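Local structure of ectonucleoside triphosphate diphosphohydrolase 4 (Homo sapiens, 6WG5) at residues F355-N360 and S365-Y370. The protein is a member of the GDA1/CD39 family, whose fold is related to that of actin. Numbering follows the deposited sequence.
With NAG (2-acetamido-2-deoxy-beta-D-glucopyranose), chain B.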
ATOM      1  N   PHE A 355      13.699  17.284  -7.074  1.00 24.47           N
ATOM      2  CA  PHE A 355      13.857  15.880  -6.724  1.00 26.00           C
ATOM      3  C   PHE A 355      12.614  15.051  -7.005  1.00 25.80           C
ATOM      4  O   PHE A 355      12.687  13.819  -6.934  1.00 22.81           O
ATOM      5  CB  PHE A 355      14.253  15.765  -5.252  1.00 25.02           C
ATOM      6  CG  PHE A 355      15.570  16.412  -4.945  1.00 29.25           C
ATOM      7  CD1 PHE A 355      16.748  15.689  -5.029  1.00 31.25           C
ATOM      8  CD2 PHE A 355      15.635  17.752  -4.604  1.00 29.41           C
ATOM      9  CE1 PHE A 355      17.961  16.286  -4.759  1.00 27.72           C
ATOM     10  CE2 PHE A 355      16.848  18.353  -4.335  1.00 27.59           C
ATOM     11  CZ  PHE A 355      18.011  17.619  -4.415  1.00 24.42           C
ATOM     12  N   MET A 356      11.483  15.686  -7.320  1.00 30.13           N
ATOM     13  CA  MET A 356      10.344  14.946  -7.847  1.00 28.26           C
ATOM     14  C   MET A 356      10.588  14.483  -9.275  1.00 29.93           C
ATOM     15  O   MET A 356       9.893  13.578  -9.751  1.00 31.25           O
ATOM     16  CB  MET A 356       9.085  15.804  -7.778  1.00 30.50           C
ATOM     17  CG  MET A 356       8.667  16.142  -6.361  1.00 32.92           C
ATOM     18  SD  MET A 356       6.988  16.776  -6.268  1.00 35.41           S
ATOM     19  CE  MET A 356       7.175  18.350  -7.101  1.00 31.19           C
ATOM     20  N   ASN A 357      11.563  15.074  -9.965  1.00 30.52           N
ATOM     21  CA  ASN A 357      11.984  14.603 -11.284  1.00 33.38           C
ATOM     22  C   ASN A 357      10.867  14.755 -12.314  1.00 37.14           C
ATOM     23  O   ASN A 357      10.719  13.942 -13.229  1.00 39.60           O
ATOM     24  CB  ASN A 357      12.474  13.153 -11.204  1.00 35.09           C
ATOM     25  CG  ASN A 357      13.968  13.059 -10.983  1.00 37.91           C
ATOM     26  OD1 ASN A 357      14.627  14.056 -10.688  1.00 42.96           O
ATOM     27  ND2 ASN A 357      14.512  11.859 -11.125  1.00 45.35           N
ATOM     28  N   LYS A 358      10.083  15.821 -12.177  1.00 34.08           N
ATOM     29  CA  LYS A 358       8.989  16.067 -13.105  1.00 31.95           C
ATOM     30  C   LYS A 358       9.522  16.496 -14.466  1.00 35.75           C
ATOM     31  O   LYS A 358      10.528  17.203 -14.565  1.00 40.70           O
ATOM     32  CB  LYS A 358       8.053  17.142 -12.558  1.00 29.03           C
ATOM     33  CG  LYS A 358       7.208  16.694 -11.375  1.00 32.49           C
ATOM     34  CD  LYS A 358       6.180  17.748 -10.972  1.00 34.08           C
ATOM     35  CE  LYS A 358       5.034  17.853 -11.975  1.00 34.95           C
ATOM     36  NZ  LYS A 358       4.182  16.633 -11.992  1.00 35.18           N
ATOM     37  N   THR A 359       8.839  16.059 -15.518  1.00 37.78           N
ATOM     38  CA  THR A 359       9.115  16.486 -16.882  1.00 37.34           C
ATOM     39  C   THR A 359       8.011  17.431 -17.342  1.00 43.98           C
ATOM     40  O   THR A 359       7.061  17.723 -16.609  1.00 49.70           O
ATOM     41  CB  THR A 359       9.227  15.281 -17.821  1.00 36.86           C
ATOM     42  OG1 THR A 359       7.930  14.708 -18.029  1.00 40.27           O
ATOM     43  CG2 THR A 359      10.155  14.225 -17.237  1.00 35.97           C
ATOM     44  N   ASN A 360       8.140  17.918 -18.572  1.00 68.13           N
ATOM     45  CA  ASN A 360       7.133  18.786 -19.164  1.00 72.42           C
ATOM     46  C   ASN A 360       6.061  18.014 -19.920  1.00 70.99           C
ATOM     47  O   ASN A 360       5.129  18.629 -20.446  1.00 70.91           O
ATOM     48  CB  ASN A 360       7.798  19.801 -20.100  1.00 77.18           C
ATOM     49  CG  ASN A 360       8.536  20.893 -19.344  1.00 84.61           C
ATOM     50  OD1 ASN A 360       8.081  21.353 -18.297  1.00 83.27           O
ATOM     51  ND2 ASN A 360       9.682  21.311 -19.874  1.00 89.51           N
ATOM     52  N   SER A 365       3.414  12.553 -13.736  1.00 35.64           N
ATOM     53  CA  SER A 365       3.579  12.975 -12.351  1.00 34.41           C
ATOM     54  C   SER A 365       5.054  12.969 -11.968  1.00 35.94           C
ATOM     55  O   SER A 365       5.814  13.835 -12.408  1.00 44.03           O
ATOM     56  CB  SER A 365       2.769  12.066 -11.422  1.00 35.59           C
ATOM     57  OG  SER A 365       3.093  10.705 -11.635  1.00 28.52           O
ATOM     58  N   LEU A 366       5.473  12.008 -11.151  1.00 28.64           N
ATOM     59  CA  LEU A 366       6.864  11.929 -10.736  1.00 28.30           C
ATOM     60  C   LEU A 366       7.682  11.180 -11.776  1.00 30.53           C
ATOM     61  O   LEU A 366       7.200  10.234 -12.404  1.00 32.52           O
ATOM     62  CB  LEU A 366       6.988  11.216  -9.389  1.00 28.91           C
ATOM     63  CG  LEU A 366       6.177  11.764  -8.216  1.00 28.99           C
ATOM     64  CD1 LEU A 366       6.424  10.919  -6.982  1.00 29.89           C
ATOM     65  CD2 LEU A 366       6.528  13.213  -7.953  1.00 33.03           C
ATOM     66  N   ASN A 367       8.929  11.607 -11.953  1.00 32.33           N
ATOM     67  CA  ASN A 367       9.886  10.888 -12.784  1.00 31.57           C
ATOM     68  C   ASN A 367       9.398  10.726 -14.219  1.00 32.31           C
ATOM     69  O   ASN A 367       9.832   9.810 -14.922  1.00 36.60           O
ATOM     70  CB  ASN A 367      10.191   9.515 -12.175  1.00 36.18           C
ATOM     71  CG  ASN A 367      11.658   9.148 -12.254  1.00 39.34           C
ATOM     72  OD1 ASN A 367      12.520   9.998 -12.483  1.00 37.77           O
ATOM     73  ND2 ASN A 367      11.951   7.869 -12.052  1.00 40.28           N
ATOM     74  N   GLY A 368       8.498  11.599 -14.667  1.00 42.08           N
ATOM     75  CA  GLY A 368       7.974  11.511 -16.015  1.00 44.22           C
ATOM     76  C   GLY A 368       7.095  10.311 -16.280  1.00 42.78           C
ATOM     77  O   GLY A 368       6.921   9.928 -17.439  1.00 47.45           O
ATOM     78  N   VAL A 369       6.530   9.707 -15.244  1.00 28.81           N
ATOM     79  CA  VAL A 369       5.696   8.521 -15.397  1.00 27.73           C
ATOM     80  C   VAL A 369       4.275   8.955 -15.718  1.00 31.26           C
ATOM     81  O   VAL A 369       3.774   9.946 -15.175  1.00 33.64           O
ATOM     82  CB  VAL A 369       5.743   7.650 -14.127  1.00 25.82           C
ATOM     83  CG1 VAL A 369       4.748   6.500 -14.222  1.00 26.91           C
ATOM     84  CG2 VAL A 369       7.149   7.115 -13.911  1.00 24.84           C
ATOM     85  N   TYR A 370       3.618   8.206 -16.601  1.00 37.12           N
ATOM     86  CA  TYR A 370       2.259   8.540 -17.000  1.00 39.65           C
ATOM     87  C   TYR A 370       1.293   8.356 -15.837  1.00 38.88           C
ATOM     88  O   TYR A 370       1.433   7.434 -15.029  1.00 33.75           O
ATOM     89  CB  TYR A 370       1.823   7.673 -18.179  1.00 40.52           C
ATOM     90  CG  TYR A 370       0.334   7.705 -18.428  1.00 38.59           C
ATOM     91  CD1 TYR A 370      -0.258   8.778 -19.081  1.00 39.20           C
ATOM     92  CD2 TYR A 370      -0.482   6.664 -18.006  1.00 38.01           C
ATOM     93  CE1 TYR A 370      -1.621   8.813 -19.307  1.00 38.70           C
ATOM     94  CE2 TYR A 370      -1.846   6.689 -18.227  1.00 35.21           C
ATOM     95  CZ  TYR A 370      -2.410   7.767 -18.878  1.00 38.81           C
ATOM     96  OH  TYR A 370      -3.767   7.796 -19.101  1.00 40.94           O
TER
HETATM   97  C1  NAG B   1      15.932  11.702 -10.975  1.00 45.29           C
HETATM   98  C2  NAG B   1      16.364  10.262 -10.679  1.00 44.42           C
HETATM   99  C3  NAG B   1      17.883  10.122 -10.785  1.00 52.56           C
HETATM  100  C4  NAG B   1      18.407  10.702 -12.093  1.00 63.35           C
HETATM  101  C5  NAG B   1      17.887  12.119 -12.285  1.00 64.00           C
HETATM  102  C6  NAG B   1      18.258  12.715 -13.622  1.00 67.87           C
HETATM  103  C7  NAG B   1      15.114   8.807  -9.140  1.00 39.40           C
HETATM  104  C8  NAG B   1      14.776   8.529  -7.706  1.00 40.97           C
HETATM  105  N2  NAG B   1      15.917   9.854  -9.357  1.00 41.42           N
HETATM  106  O3  NAG B   1      18.228   8.744 -10.696  1.00 49.54           O
HETATM  107  O4  NAG B   1      19.829  10.757 -12.048  1.00 80.81           O
HETATM  108  O5  NAG B   1      16.457  12.111 -12.226  1.00 60.73           O
HETATM  109  O6  NAG B   1      17.495  13.883 -13.893  1.00 74.65           O
HETATM  110  O7  NAG B   1      14.678   8.118 -10.056  1.00 41.11           O
HETATM  111  O   HOH W   1       6.648  14.352 -15.000  1.00 46.83           O
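An N-glycosylation site, Asn357 of the sequon Asn-Lys-Thr, meets Asn367 across this loop contact. ND2 of Asn357 carries the sugar, bonded to C1 of the NAG at 1.4 Å. The same ND2 still has one N-H, and it donates to OD1 of Asn367 at 3.0 Å. The acceptor lies close to the amide plane of Asn357. At the acceptor end, the donor is tilted 37° out of the carbonyl plane of Asn367 and is not on a lone pair. This bond would limit rotation of the glycosylated amide. ND2 of Asn367 comes within 3.4 Å of O7 of the NAG acetamide. One carboxamide group thus lies near both the linkage amide and the acetyl group of the sugar.

Both segments belong to one long loop between helix 345-352 and strand 381-385 of this GDA1/CD39-family protein. The chain doubles back within that loop, with four residues between the segments. N of Asn367 donates to O of Met356 at 3.1 Å, in the carbonyl plane. Next to this bond, CD2 of Leu366 packs on CB of Met356 at 3.6 Å. Phe278 of strand 270-279 touches Leu366, and Trp448 of helix 436-456 touches Met356.

Lys358 bends at chi3 and chi4 (73° and 67°), which curls its chain over O of Ser365. The stronger partner of its NZ is O of Arg455, to which it is hydrogen-bonded. NZ also makes a hydrogen bond to O of Ser365 at 3.3 Å, from above the carbonyl plane. Water 1 takes a hydrogen bond from N of Thr359 and gives one to O of Ser365, both at 2.8 Å. At the exposed end, CG2 of Thr359, the sequon threonine, rests against CA of Gly368.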